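PDB 3C24: putative oxidoreductase from Jannaschia sp., which is of unproven function but probably binds a nicotinamide dinucleotide cofactor in a Rossmann-type domain for a redox reaction. Local coordinates for residues K12-M23 against W64-L75; I27-H36 against D167-P175. All coordinates share one frame; numbering follows the deposited sequence.

Contact 1 of 2, residues K12-M23 against W64-L75; sequences KTVAILGAGGKM and WIDEADVVVLAL
Strands 13-17 and 70-73 run parallel as sheet neighbours, their short axes 4.7 Å apart and inclined by 21°, with Val14 level with Val70 and Leu17 level with Leu73. From Ala15 to Leu17 the backbone bonds alternate: Ala15 N gives to Val70 O, Ala15 O takes Val72 N at 2.8 Å, and Leu17 N gives to Val72 O; a weak bond from Ala74 N to Leu17 O follows. At the other end Thr13 O accepts from both Asp69 N and Val70 N, while Asp69 returns a side-chain bond: its OD2 receives Thr13 N at 2.9 Å, almost straight at 176°, the donor coming in on the anti side of the carboxylate and somewhat out of its plane. On one face Val14 CG1 meets Val72 CG2, and Ile16 CG2 meets Ala74 CB at 4.0 Å. On the reverse face Leu17 spreads its two methyls: CD1 presses on Val71 CG1 at a tight 3.5 Å and touches Trp64 CH2, while CD2 lies against Leu73 CD2. Ala15 CB meets the Trp64 ring at CE3, 3.6 Å away; it and Leu17 CD1 both approach that ring obliquely. Helix 77-87 packs on this face through Val83 and Ile80. Sequence GAGGKM after the first strand is consistent with the glycine-rich dinucleotide-binding turn of a Rossmann fold. Where the strands end, one water donates to both Gly18 O and Ala74 O, joining two acceptors that could not bond to each other.

Contact 2 of 2, residues I27-H36 against D167-P175; sequences ITRKIHDSAH and DICETMWSP
His36 NE2 donates to Asp167 OD2 at 2.7 Å, with the oxygen in the ring plane and the carboxylate turned 73° from it. This bond and one at ND1, held from the start of strand 13-17, fix the ring's rotation, while Asn7 holds the other carboxylate oxygen, OD1, as a second-shell residue. Lys30, bent at chi2 (-77°), carries NZ to Ser174 O at 2.8 Å, above the carbonyl plane, and to Ser174 OG at 3.0 Å, with Gly144 O as a further acceptor. Shortening this side chain to an alanine is likely to leave Ser174 O and OG without their common donor and to open a gap beside the Thr171 and Met172 carbonyls. Helices 27-33 and 167-172 cross at 109°, their axes 9.0 Å apart, so that the first helix of the Rossmann-type domain packs across the end of helix 160-172 from the C-terminal family region. Apolar contacts fill the crossing: Ile31 CD1 touches Thr171 CG2 at 3.7 Å and Met172 CG, Ile27 CG2 lies against CB of selenomethionine Met172, and Ser34 CB meets Thr171 CG2 at 3.5 Å. Over one face of the His36 ring, Ile168 CD1 makes a CH-pi contact, 3.6 Å from the centroid.

Overall arrangement
Contacts 1 and 2 lie on the same side of the chain's centre, their own centres about 12 Å apart, and share helix 22-33, which follows strand 13-17 through the glycine-rich turn. The two meet where Lys12 N lies 2.9 Å from His36 ND1, a probable hydrogen bond, and again where Ala19 O lies 3.2 Å from Thr28 OG1, another probable one. Packing adds to this: Val14 CG2 meets Ile168 CD1 at 3.8 Å, so one face of strand 13-17 is covered by helices of both family regions. A sulfate about 5 Å from the Trp173 side chain and a glycerol about 3 Å from that of Asp69 probably come from the crystallisation liquor.

Contact 1 of 2, residues K12-M23 against W64-L75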
loop_
_atom_site.group_PDB
_atom_site.type_symbol
_atom_site.label_atom_id
_atom_site.label_comp_id
_atom_site.label_asym_id
_atom_site.label_seq_id
_atom_site.Cartn_x
_atom_site.Cartn_y
_atom_site.Cartn_z
ATOM N N LYS A 12 37.477 -0.920 6.708
ATOM C CA LYS A 12 37.906 -0.732 5.343
ATOM C C LYS A 12 37.919 0.740 5.007
ATOM O O LYS A 12 37.239 1.523 5.638
ATOM C CB LYS A 12 36.916 -1.428 4.416
ATOM C CG LYS A 12 36.782 -2.912 4.658
ATOM C CD LYS A 12 37.948 -3.686 4.072
ATOM C CE LYS A 12 37.819 -5.168 4.375
ATOM N NZ LYS A 12 38.022 -5.524 5.826
ATOM N N THR A 13 38.715 1.089 4.028
ATOM C CA THR A 13 38.717 2.453 3.534
ATOM C C THR A 13 37.663 2.523 2.426
ATOM O O THR A 13 37.756 1.849 1.425
ATOM C CB THR A 13 40.085 2.911 3.080
ATOM O OG1 THR A 13 40.942 2.932 4.237
ATOM C CG2 THR A 13 39.993 4.309 2.503
ATOM N N VAL A 14 36.656 3.378 2.630
ATOM C CA VAL A 14 35.521 3.446 1.727
ATOM C C VAL A 14 35.440 4.830 1.152
ATOM O O VAL A 14 35.234 5.803 1.903
ATOM C CB VAL A 14 34.222 3.136 2.475
ATOM C CG1 VAL A 14 32.977 3.167 1.553
ATOM C CG2 VAL A 14 34.268 1.749 3.201
ATOM N N ALA A 15 35.632 4.910 -0.168
ATOM C CA ALA A 15 35.500 6.154 -0.916
ATOM C C ALA A 15 34.096 6.209 -1.473
ATOM O O ALA A 15 33.554 5.222 -2.011
ATOM C CB ALA A 15 36.535 6.228 -2.035
ATOM N N ILE A 16 33.453 7.345 -1.282
ATOM C CA ILE A 16 32.120 7.557 -1.822
ATOM C C ILE A 16 32.170 8.695 -2.832
ATOM O O ILE A 16 32.491 9.820 -2.498
ATOM C CB ILE A 16 31.118 7.892 -0.719
ATOM C CG1 ILE A 16 31.073 6.776 0.335
ATOM C CG2 ILE A 16 29.719 8.113 -1.288
ATOM C CD1 ILE A 16 30.346 7.117 1.570
ATOM N N LEU A 17 31.823 8.354 -4.065
ATOM C CA LEU A 17 31.744 9.307 -5.170
ATOM C C LEU A 17 30.376 10.010 -5.118
ATOM O O LEU A 17 29.305 9.355 -4.990
ATOM C CB LEU A 17 31.973 8.596 -6.521
ATOM C CG LEU A 17 33.409 8.246 -6.948
ATOM C CD1 LEU A 17 34.223 7.688 -5.843
ATOM C CD2 LEU A 17 33.341 7.311 -8.198
ATOM N N GLY A 18 30.398 11.337 -5.242
ATOM C CA GLY A 18 29.172 12.127 -5.164
ATOM C C GLY A 18 28.726 12.170 -3.700
ATOM O O GLY A 18 27.551 12.214 -3.367
ATOM N N ALA A 19 29.706 12.187 -2.824
ATOM C CA ALA A 19 29.443 12.103 -1.367
ATOM C C ALA A 19 28.596 13.198 -0.793
ATOM O O ALA A 19 27.949 12.986 0.216
ATOM C CB ALA A 19 30.741 12.018 -0.595
ATOM N N GLY A 20 28.575 14.360 -1.424
ATOM C CA GLY A 20 27.833 15.507 -0.850
ATOM C C GLY A 20 26.461 15.759 -1.439
ATOM O O GLY A 20 25.717 16.673 -1.038
ATOM N N GLY A 21 26.119 14.930 -2.409
ATOM C CA GLY A 21 24.837 15.039 -3.085
ATOM C C GLY A 21 23.689 14.548 -2.223
ATOM O O GLY A 21 23.895 14.058 -1.096
ATOM N N LYS A 22 22.474 14.680 -2.748
ATOM C CA LYS A 22 21.289 14.232 -2.031
ATOM C C LYS A 22 21.406 12.739 -1.768
ATOM O O LYS A 22 21.158 12.270 -0.668
ATOM C CB LYS A 22 20.002 14.562 -2.814
HETATM N N MSE A 23 21.859 11.997 -2.765
HETATM C CA MSE A 23 22.012 10.551 -2.601
HETATM C C MSE A 23 23.098 10.349 -1.515
HETATM O O MSE A 23 22.858 9.848 -0.383
HETATM C CB MSE A 23 22.410 9.795 -3.919
HETATM C CG MSE A 23 21.879 10.319 -5.325
HETATM SE SE MSE A 23 21.839 8.988 -6.851
HETATM C CE MSE A 23 22.743 7.525 -5.866
ATOM N N TRP A 64 43.481 9.321 -2.937
ATOM C CA TRP A 64 42.517 8.418 -2.294
ATOM C C TRP A 64 42.354 7.120 -3.030
ATOM O O TRP A 64 42.119 6.056 -2.441
ATOM C CB TRP A 64 41.161 9.076 -2.181
ATOM C CG TRP A 64 40.544 9.464 -3.460
ATOM C CD1 TRP A 64 40.645 10.650 -4.077
ATOM C CD2 TRP A 64 39.675 8.665 -4.255
ATOM N NE1 TRP A 64 39.922 10.646 -5.225
ATOM C CE2 TRP A 64 39.302 9.435 -5.357
ATOM C CE3 TRP A 64 39.182 7.364 -4.143
ATOM C CZ2 TRP A 64 38.457 8.961 -6.342
ATOM C CZ3 TRP A 64 38.343 6.894 -5.132
ATOM C CH2 TRP A 64 37.987 7.682 -6.204
ATOM N N ILE A 65 42.474 7.229 -4.336
ATOM C CA ILE A 65 42.287 6.067 -5.202
ATOM C C ILE A 65 43.154 4.880 -4.750
ATOM O O ILE A 65 42.679 3.746 -4.693
ATOM C CB ILE A 65 42.525 6.420 -6.688
ATOM C CG1 ILE A 65 41.459 7.413 -7.162
ATOM C CG2 ILE A 65 42.503 5.190 -7.538
ATOM C CD1 ILE A 65 41.677 7.947 -8.563
ATOM N N ASP A 66 44.383 5.162 -4.338
ATOM C CA ASP A 66 45.347 4.123 -3.917
ATOM C C ASP A 66 45.134 3.636 -2.530
ATOM O O ASP A 66 45.797 2.709 -2.088
ATOM C CB ASP A 66 46.796 4.629 -3.933
ATOM C CG ASP A 66 47.399 4.625 -5.305
ATOM O OD1 ASP A 66 46.662 4.401 -6.293
ATOM O OD2 ASP A 66 48.631 4.834 -5.378
ATOM N N GLU A 67 44.186 4.242 -1.842
ATOM C CA GLU A 67 43.918 3.858 -0.453
ATOM C C GLU A 67 42.592 3.125 -0.324
ATOM O O GLU A 67 42.363 2.407 0.623
ATOM C CB GLU A 67 43.894 5.109 0.436
ATOM C CG GLU A 67 45.281 5.800 0.547
ATOM C CD GLU A 67 45.221 7.219 1.131
ATOM O OE1 GLU A 67 44.234 7.943 0.868
ATOM O OE2 GLU A 67 46.189 7.629 1.821
ATOM N N ALA A 68 41.771 3.268 -1.346
ATOM C CA ALA A 68 40.386 2.748 -1.302
ATOM C C ALA A 68 40.251 1.259 -1.476
ATOM O O ALA A 68 40.637 0.705 -2.510
ATOM C CB ALA A 68 39.511 3.469 -2.369
ATOM N N ASP A 69 39.608 0.639 -0.497
ATOM C CA ASP A 69 39.270 -0.770 -0.543
ATOM C C ASP A 69 37.938 -0.941 -1.301
ATOM O O ASP A 69 37.677 -1.923 -2.011
ATOM C CB ASP A 69 39.119 -1.345 0.852
ATOM C CG ASP A 69 40.406 -1.283 1.642
ATOM O OD1 ASP A 69 41.451 -1.599 1.045
ATOM O OD2 ASP A 69 40.379 -0.932 2.843
ATOM N N VAL A 70 37.094 0.059 -1.114
ATOM C CA VAL A 70 35.738 0.072 -1.651
ATOM C C VAL A 70 35.497 1.447 -2.234
ATOM O O VAL A 70 35.877 2.454 -1.646
ATOM C CB VAL A 70 34.692 -0.205 -0.533
ATOM C CG1 VAL A 70 33.263 -0.270 -1.097
ATOM C CG2 VAL A 70 35.017 -1.491 0.205
ATOM N N VAL A 71 34.892 1.471 -3.413
ATOM C CA VAL A 71 34.483 2.713 -4.099
ATOM C C VAL A 71 32.996 2.602 -4.415
ATOM O O VAL A 71 32.548 1.796 -5.226
ATOM C CB VAL A 71 35.277 2.962 -5.376
ATOM C CG1 VAL A 71 34.821 4.250 -6.049
ATOM C CG2 VAL A 71 36.758 3.004 -5.051
ATOM N N VAL A 72 32.236 3.481 -3.771
ATOM C CA VAL A 72 30.795 3.527 -3.851
ATOM C C VAL A 72 30.361 4.579 -4.835
ATOM O O VAL A 72 30.702 5.769 -4.712
ATOM C CB VAL A 72 30.132 3.823 -2.470
ATOM C CG1 VAL A 72 28.601 3.876 -2.675
ATOM C CG2 VAL A 72 30.518 2.801 -1.423
ATOM N N LEU A 73 29.581 4.157 -5.812
ATOM C CA LEU A 73 29.098 5.056 -6.849
ATOM C C LEU A 73 27.733 5.649 -6.509
ATOM O O LEU A 73 26.707 5.165 -6.970
ATOM C CB LEU A 73 29.032 4.329 -8.218
ATOM C CG LEU A 73 30.311 3.564 -8.622
ATOM C CD1 LEU A 73 30.167 3.071 -10.050
ATOM C CD2 LEU A 73 31.545 4.416 -8.534
ATOM N N ALA A 74 27.740 6.670 -5.651
ATOM C CA ALA A 74 26.475 7.312 -5.182
ATOM C C ALA A 74 26.023 8.377 -6.179
ATOM O O ALA A 74 25.946 9.565 -5.857
ATOM C CB ALA A 74 26.657 7.916 -3.788
ATOM N N LEU A 75 25.802 7.931 -7.404
ATOM C CA LEU A 75 25.448 8.795 -8.513
ATOM C C LEU A 75 24.227 8.284 -9.249
ATOM O O LEU A 75 23.912 7.102 -9.156
ATOM C CB LEU A 75 26.602 8.851 -9.485
ATOM C CG LEU A 75 27.880 9.414 -8.847
ATOM C CD1 LEU A 75 29.057 9.064 -9.703
ATOM C CD2 LEU A 75 27.741 10.904 -8.617
HETATM O O HOH W 1 25.424 11.968 -4.797
#

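Contact 2 of 2, residues I27-H36 against D167-P175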
loop_
_atom_site.group_PDB
_atom_site.type_symbol
_atom_site.label_atom_id
_atom_site.label_comp_id
_atom_site.label_asym_id
_atom_site.label_seq_id
_atom_site.Cartn_x
_atom_site.Cartn_y
_atom_site.Cartn_z
ATOM N N ILE A 27 24.495 8.500 3.248
ATOM C CA ILE A 27 25.369 7.320 3.321
ATOM C C ILE A 27 26.785 7.669 3.795
ATOM O O ILE A 27 27.433 6.900 4.511
ATOM C CB ILE A 27 25.375 6.451 2.031
ATOM C CG1 ILE A 27 25.927 7.178 0.823
ATOM C CG2 ILE A 27 24.005 5.858 1.762
ATOM C CD1 ILE A 27 25.738 6.338 -0.478
ATOM N N THR A 28 27.244 8.858 3.412
ATOM C CA THR A 28 28.552 9.346 3.807
ATOM C C THR A 28 28.578 9.566 5.315
ATOM O O THR A 28 29.537 9.187 6.001
ATOM C CB THR A 28 28.931 10.622 3.038
ATOM O OG1 THR A 28 28.967 10.324 1.630
ATOM C CG2 THR A 28 30.250 11.150 3.472
ATOM N N ARG A 29 27.492 10.145 5.849
ATOM C CA ARG A 29 27.392 10.342 7.307
ATOM C C ARG A 29 27.454 8.974 8.015
ATOM O O ARG A 29 28.154 8.805 9.005
ATOM C CB ARG A 29 26.133 11.096 7.720
ATOM C CG ARG A 29 25.839 11.024 9.221
ATOM C CD ARG A 29 24.603 11.871 9.567
ATOM N NE ARG A 29 25.025 13.178 9.993
ATOM C CZ ARG A 29 24.343 14.305 9.822
ATOM N NH1 ARG A 29 23.185 14.305 9.187
ATOM N NH2 ARG A 29 24.853 15.445 10.266
ATOM N N LYS A 30 26.751 7.998 7.463
ATOM C CA LYS A 30 26.766 6.659 8.068
ATOM C C LYS A 30 28.170 6.087 8.112
ATOM O O LYS A 30 28.602 5.511 9.127
ATOM C CB LYS A 30 25.852 5.678 7.313
ATOM C CG LYS A 30 24.353 5.964 7.384
ATOM C CD LYS A 30 23.763 5.548 8.687
ATOM C CE LYS A 30 22.210 5.689 8.719
ATOM N NZ LYS A 30 21.546 5.146 9.964
ATOM N N ILE A 31 28.904 6.221 7.012
ATOM C CA ILE A 31 30.282 5.707 6.967
ATOM C C ILE A 31 31.172 6.503 7.906
ATOM O O ILE A 31 31.970 5.924 8.674
ATOM C CB ILE A 31 30.864 5.713 5.526
ATOM C CG1 ILE A 31 30.093 4.702 4.674
ATOM C CG2 ILE A 31 32.354 5.371 5.465
ATOM C CD1 ILE A 31 30.099 3.202 5.178
ATOM N N HIS A 32 31.015 7.817 7.879
ATOM C CA HIS A 32 31.801 8.668 8.785
ATOM C C HIS A 32 31.672 8.250 10.234
ATOM O O HIS A 32 32.652 8.241 10.990
ATOM C CB HIS A 32 31.294 10.104 8.665
ATOM C CG HIS A 32 32.170 11.097 9.345
ATOM N ND1 HIS A 32 31.684 12.038 10.219
ATOM C CD2 HIS A 32 33.503 11.301 9.261
ATOM C CE1 HIS A 32 32.688 12.787 10.648
ATOM N NE2 HIS A 32 33.807 12.351 10.095
ATOM N N ASP A 33 30.448 7.935 10.626
ATOM C CA ASP A 33 30.145 7.604 12.020
ATOM C C ASP A 33 30.528 6.181 12.358
ATOM O O ASP A 33 30.543 5.802 13.543
ATOM C CB ASP A 33 28.678 7.782 12.340
ATOM C CG ASP A 33 28.251 9.224 12.339
ATOM O OD1 ASP A 33 29.130 10.106 12.342
ATOM O OD2 ASP A 33 27.037 9.474 12.370
ATOM N N SER A 34 30.812 5.387 11.332
ATOM C CA SER A 34 31.182 3.968 11.542
ATOM C C SER A 34 32.674 3.800 11.789
ATOM O O SER A 34 33.445 4.773 11.793
ATOM C CB SER A 34 30.816 3.112 10.338
ATOM O OG SER A 34 31.787 3.224 9.302
ATOM N N ALA A 35 33.080 2.538 11.948
ATOM C CA ALA A 35 34.504 2.162 12.187
ATOM C C ALA A 35 35.289 2.140 10.877
ATOM O O ALA A 35 36.496 2.172 10.848
ATOM C CB ALA A 35 34.611 0.810 12.863
ATOM N N HIS A 36 34.558 2.178 9.766
ATOM C CA HIS A 36 35.216 2.256 8.470
ATOM C C HIS A 36 35.828 3.626 8.250
ATOM O O HIS A 36 35.392 4.606 8.850
ATOM C CB HIS A 36 34.220 1.941 7.356
ATOM C CG HIS A 36 33.792 0.520 7.348
ATOM N ND1 HIS A 36 34.698 -0.506 7.191
ATOM C CD2 HIS A 36 32.575 -0.070 7.493
ATOM C CE1 HIS A 36 34.063 -1.664 7.255
ATOM N NE2 HIS A 36 32.775 -1.430 7.426
ATOM N N ASP A 167 28.618 -5.844 4.405
ATOM C CA ASP A 167 28.922 -5.050 5.615
ATOM C C ASP A 167 28.846 -3.546 5.301
ATOM O O ASP A 167 28.311 -2.748 6.098
ATOM C CB ASP A 167 30.281 -5.404 6.172
ATOM C CG ASP A 167 30.566 -4.696 7.473
ATOM O OD1 ASP A 167 29.980 -5.091 8.492
ATOM O OD2 ASP A 167 31.384 -3.753 7.473
ATOM N N ILE A 168 29.375 -3.158 4.158
ATOM C CA ILE A 168 29.338 -1.758 3.772
ATOM C C ILE A 168 27.885 -1.305 3.571
ATOM O O ILE A 168 27.449 -0.260 4.109
ATOM C CB ILE A 168 30.178 -1.435 2.545
ATOM C CG1 ILE A 168 31.660 -1.831 2.761
ATOM C CG2 ILE A 168 30.075 0.055 2.238
ATOM C CD1 ILE A 168 32.232 -1.295 4.025
ATOM N N CYS A 169 27.117 -2.120 2.870
ATOM C CA CYS A 169 25.691 -1.784 2.644
ATOM C C CYS A 169 24.899 -1.733 3.931
ATOM O O CYS A 169 24.033 -0.867 4.108
ATOM C CB CYS A 169 25.026 -2.771 1.677
ATOM S SG CYS A 169 25.635 -2.605 -0.001
ATOM N N GLU A 170 25.219 -2.639 4.845
ATOM C CA GLU A 170 24.533 -2.694 6.152
ATOM C C GLU A 170 24.860 -1.462 7.008
ATOM O O GLU A 170 24.036 -0.969 7.828
ATOM C CB GLU A 170 24.890 -3.968 6.879
ATOM C CG GLU A 170 24.204 -5.188 6.330
ATOM C CD GLU A 170 24.825 -6.496 6.807
ATOM O OE1 GLU A 170 25.691 -6.444 7.693
ATOM O OE2 GLU A 170 24.454 -7.563 6.275
ATOM N N THR A 171 26.038 -0.913 6.765
ATOM C CA THR A 171 26.491 0.297 7.461
ATOM C C THR A 171 25.809 1.510 6.827
ATOM O O THR A 171 25.274 2.373 7.527
ATOM C CB THR A 171 28.001 0.488 7.353
ATOM O OG1 THR A 171 28.649 -0.705 7.782
ATOM C CG2 THR A 171 28.466 1.749 8.128
HETATM N N MSE A 172 25.788 1.561 5.489
HETATM C CA MSE A 172 25.195 2.706 4.788
HETATM C C MSE A 172 23.701 2.874 4.984
HETATM O O MSE A 172 23.178 4.024 4.995
HETATM C CB MSE A 172 25.511 2.653 3.286
HETATM C CG MSE A 172 26.957 2.768 3.010
HETATM SE SE MSE A 172 27.237 2.869 1.043
HETATM C CE MSE A 172 26.502 1.237 0.523
ATOM N N TRP A 173 23.034 1.746 5.184
ATOM C CA TRP A 173 21.575 1.712 5.209
ATOM C C TRP A 173 20.986 1.254 6.520
ATOM O O TRP A 173 19.811 0.869 6.586
ATOM C CB TRP A 173 21.051 0.827 4.063
ATOM C CG TRP A 173 21.364 1.398 2.699
ATOM C CD1 TRP A 173 21.307 2.680 2.355
ATOM C CD2 TRP A 173 21.694 0.663 1.501
ATOM N NE1 TRP A 173 21.622 2.836 1.028
ATOM C CE2 TRP A 173 21.863 1.610 0.480
ATOM C CE3 TRP A 173 21.881 -0.694 1.203
ATOM C CZ2 TRP A 173 22.207 1.260 -0.818
ATOM C CZ3 TRP A 173 22.217 -1.052 -0.110
ATOM C CH2 TRP A 173 22.383 -0.065 -1.099
ATOM N N SER A 174 21.814 1.326 7.569
ATOM C CA SER A 174 21.398 0.932 8.935
ATOM C C SER A 174 20.209 1.768 9.391
ATOM O O SER A 174 20.147 2.932 9.089
ATOM C CB SER A 174 22.525 1.064 9.961
ATOM O OG SER A 174 22.877 2.411 10.124
ATOM N N PRO A 175 19.320 1.184 10.205
ATOM C CA PRO A 175 19.431 -0.181 10.711
ATOM C C PRO A 175 18.852 -1.202 9.775
ATOM O O PRO A 175 17.759 -1.031 9.248
ATOM C CB PRO A 175 18.651 -0.119 12.044
ATOM C CG PRO A 175 17.683 0.965 11.848
ATOM C CD PRO A 175 18.369 1.988 11.003
#